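Local coordinates for iron Transport-associated domain protein (Bacillus anthracis, PDB 4H8Q), which binds heme through a NEAT domain of the hemophore IsdX2 and probably helps the anthrax bacillus scavenge heme iron from host methemoglobin, at residues E28-S31 with M32-Y36. The protein carries 1 engineered substitution. Sequence-based numbering, arbitrary orientation. Where two conformers were deposited one is given.
Sequences EEIS and MMNTY. Engineered in segment 32-36: Thr-35 (natural residue Gln). With HEM (protoporphyrin IX containing Fe), chain B.
The extended residues 29-31 lead, at Ser-31, into a single helix-like turn, 32-35, in the loop between strands 14-24 and 41-46. Asn-34 N closes the turn on Ser-31 O at 2.9 Å, and two residues further on Tyr-36 N bonds Met-33 O. Ser-31 also pairs through its backbone with Val-22, which ties the turn to strand 14-24.

The small hydroxyl of Ser-31 suits the start of this turn. With OG held anti to the backbone N (chi1 178°), it accepts a nearly straight bond from Met-33 N (3.0 Å, 164°). Ser-31 OG in turn donates to propionate oxygen O1D of the heme at 2.6 Å. Met-32 N donates to the other oxygen of that carboxylate, O2D, at 2.8 Å and 172°. On the other side of the turn, branched Ile-30 offers methyl CG2 to the aliphatic CB of Asn-34 at 3.5 Å, while the Asn-34 amide supplies an acceptor, OD1, hydrogen-bonded to Val-22 N of strand 14-24. In the conformer given, bends at chi2 and chi3 place Met-32 SD by the second propionate and CE near the porphyrin edge, while the extended Met-33 brings CG to 3.2 Å from vinyl carbon CBC. The flat ring of Tyr-36 receives heme methyl CMC over its centre, a CH-pi contact; methyl CG2 of the engineered Thr-35 lies toward the rim of the opposite face.

One propionate is thus gripped by a hydroxyl and a backbone N-H, and the N-H groups at the start of the turn probably help to stabilise its negative charge. Sulfur-bearing and aromatic side chains meanwhile hold the apolar macrocycle, as befits the heme-binding lip of a NEAT domain.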
loop_
_atom_site.group_PDB
_atom_site.type_symbol
_atom_site.label_atom_id
_atom_site.label_comp_id
_atom_site.label_asym_id
_atom_site.label_seq_id
_atom_site.Cartn_x
_atom_site.Cartn_y
_atom_site.Cartn_z
ATOM N N GLU A 28 -6.195 -15.458 3.283
ATOM C CA GLU A 28 -4.747 -15.507 3.428
ATOM C C GLU A 28 -4.094 -15.774 2.073
ATOM O O GLU A 28 -2.926 -16.157 2.005
ATOM C CB GLU A 28 -4.344 -16.583 4.439
ATOM C CG GLU A 28 -4.807 -16.299 5.868
ATOM C CD GLU A 28 -4.038 -15.163 6.527
ATOM O OE1 GLU A 28 -2.905 -14.870 6.085
ATOM O OE2 GLU A 28 -4.562 -14.567 7.495
ATOM N N GLU A 29 -4.857 -15.560 1.002
ATOM C CA GLU A 29 -4.364 -15.738 -0.361
ATOM C C GLU A 29 -3.700 -14.465 -0.866
ATOM O O GLU A 29 -4.164 -13.365 -0.576
ATOM C CB GLU A 29 -5.514 -16.105 -1.297
ATOM C CG GLU A 29 -6.157 -17.444 -0.951
ATOM C CD GLU A 29 -7.323 -17.780 -1.857
ATOM O OE1 GLU A 29 -7.077 -18.065 -3.047
ATOM O OE2 GLU A 29 -8.482 -17.768 -1.379
ATOM N N ILE A 30 -2.624 -14.617 -1.630
ATOM C CA ILE A 30 -1.938 -13.450 -2.187
ATOM C C ILE A 30 -2.802 -12.766 -3.228
ATOM O O ILE A 30 -3.343 -13.412 -4.126
ATOM C CB ILE A 30 -0.576 -13.817 -2.803
ATOM C CG1 ILE A 30 0.295 -14.528 -1.769
ATOM C CG2 ILE A 30 0.135 -12.566 -3.313
ATOM C CD1 ILE A 30 0.527 -13.720 -0.511
ATOM N N SER A 31 -2.940 -11.447 -3.106
ATOM C CA SER A 31 -3.775 -10.687 -4.021
ATOM C C SER A 31 -3.080 -10.475 -5.355
ATOM O O SER A 31 -1.842 -10.424 -5.426
ATOM C CB SER A 31 -4.084 -9.304 -3.427
ATOM O OG SER A 31 -4.852 -8.529 -4.323
ATOM N N MET A 32 -3.884 -10.341 -6.412
ATOM C CA MET A 32 -3.413 -9.919 -7.733
ATOM C C MET A 32 -2.716 -8.563 -7.626
ATOM O O MET A 32 -1.853 -8.224 -8.441
ATOM C CB MET A 32 -4.583 -9.815 -8.723
ATOM C CG MET A 32 -5.151 -11.155 -9.225
ATOM S SD MET A 32 -4.096 -12.045 -10.401
ATOM C CE MET A 32 -4.169 -11.003 -11.858
ATOM N N MET A 33 -3.081 -7.793 -6.611
ATOM C CA MET A 33 -2.459 -6.484 -6.406
ATOM C C MET A 33 -1.004 -6.608 -5.967
ATOM O O MET A 33 -0.210 -5.697 -6.180
ATOM C CB MET A 33 -3.246 -5.643 -5.404
ATOM C CG MET A 33 -2.608 -4.287 -5.144
ATOM S SD MET A 33 -3.746 -3.197 -4.274
ATOM C CE MET A 33 -2.705 -1.735 -4.178
ATOM N N ASN A 34 -0.642 -7.731 -5.358
ATOM C CA ASN A 34 0.693 -7.878 -4.815
ATOM C C ASN A 34 1.763 -7.733 -5.894
ATOM O O ASN A 34 2.908 -7.362 -5.614
ATOM C CB ASN A 34 0.825 -9.222 -4.110
ATOM C CG ASN A 34 2.024 -9.283 -3.211
ATOM O OD1 ASN A 34 2.094 -8.586 -2.191
ATOM N ND2 ASN A 34 2.985 -10.126 -3.574
ATOM N N THR A 35 1.374 -8.029 -7.128
ATOM C CA THR A 35 2.257 -7.929 -8.284
ATOM C C THR A 35 2.662 -6.481 -8.578
ATOM O O THR A 35 3.701 -6.223 -9.202
ATOM C CB THR A 35 1.526 -8.503 -9.525
ATOM O OG1 THR A 35 1.363 -9.923 -9.367
ATOM C CG2 THR A 35 2.281 -8.217 -10.807
ATOM N N TYR A 36 1.842 -5.546 -8.108
ATOM C CA TYR A 36 1.943 -4.142 -8.507
ATOM C C TYR A 36 2.420 -3.237 -7.383
ATOM O O TYR A 36 2.275 -2.020 -7.453
ATOM C CB TYR A 36 0.597 -3.650 -9.041
ATOM C CG TYR A 36 0.186 -4.397 -10.284
ATOM C CD1 TYR A 36 0.699 -4.043 -11.520
ATOM C CD2 TYR A 36 -0.678 -5.482 -10.213
ATOM C CE1 TYR A 36 0.346 -4.734 -12.664
ATOM C CE2 TYR A 36 -1.039 -6.182 -11.349
ATOM C CZ TYR A 36 -0.518 -5.802 -12.572
ATOM O OH TYR A 36 -0.860 -6.494 -13.709
HETATM C CHA HEM B . -8.910 -9.722 -9.551
HETATM C CHB HEM B . -7.073 -9.863 -14.041
HETATM C CHC HEM B . -4.599 -5.753 -13.219
HETATM C CHD HEM B . -5.952 -5.922 -8.552
HETATM C C1A HEM B . -8.631 -10.103 -10.836
HETATM C C2A HEM B . -9.185 -11.259 -11.518
HETATM C C3A HEM B . -8.664 -11.287 -12.750
HETATM C C4A HEM B . -7.781 -10.154 -12.901
HETATM C CMA HEM B . -8.946 -12.331 -13.851
HETATM C CAA HEM B . -10.176 -12.279 -10.903
HETATM C CBA HEM B . -9.458 -13.103 -9.834
HETATM C CGA HEM B . -8.266 -13.854 -10.389
HETATM O O1A HEM B . -8.390 -14.476 -11.475
HETATM O O2A HEM B . -7.182 -13.865 -9.748
HETATM C C1B HEM B . -6.233 -8.783 -14.191
HETATM C C2B HEM B . -5.441 -8.508 -15.366
HETATM C C3B HEM B . -4.758 -7.386 -15.152
HETATM C C4B HEM B . -5.092 -6.892 -13.827
HETATM C CMB HEM B . -5.384 -9.388 -16.637
HETATM C CAB HEM B . -3.788 -6.745 -16.170
HETATM C CBB HEM B . -3.052 -5.696 -15.818
HETATM C C1C HEM B . -4.723 -5.454 -11.875
HETATM C C2C HEM B . -4.069 -4.360 -11.181
HETATM C C3C HEM B . -4.440 -4.400 -9.895
HETATM C C4C HEM B . -5.347 -5.525 -9.722
HETATM C CMC HEM B . -3.122 -3.325 -11.839
HETATM C CAC HEM B . -3.991 -3.426 -8.787
HETATM C CBC HEM B . -4.568 -3.492 -7.588
HETATM C C1D HEM B . -6.865 -6.942 -8.425
HETATM C C2D HEM B . -7.530 -7.256 -7.188
HETATM C C3D HEM B . -8.442 -8.428 -7.488
HETATM C C4D HEM B . -8.250 -8.716 -8.888
HETATM C CMD HEM B . -7.349 -6.555 -5.834
HETATM C CAD HEM B . -9.381 -9.146 -6.503
HETATM C CBD HEM B . -8.794 -10.496 -6.118
HETATM C CGD HEM B . -7.436 -10.353 -5.491
HETATM O O1D HEM B . -7.263 -9.556 -4.522
HETATM O O2D HEM B . -6.514 -11.071 -5.959
HETATM N NA HEM B . -7.785 -9.454 -11.705
HETATM N NB HEM B . -5.997 -7.776 -13.268
HETATM N NC HEM B . -5.481 -6.144 -10.948
HETATM N ND HEM B . -7.313 -7.822 -9.412
HETATM FE FE HEM B . -6.827 -7.670 -11.392
#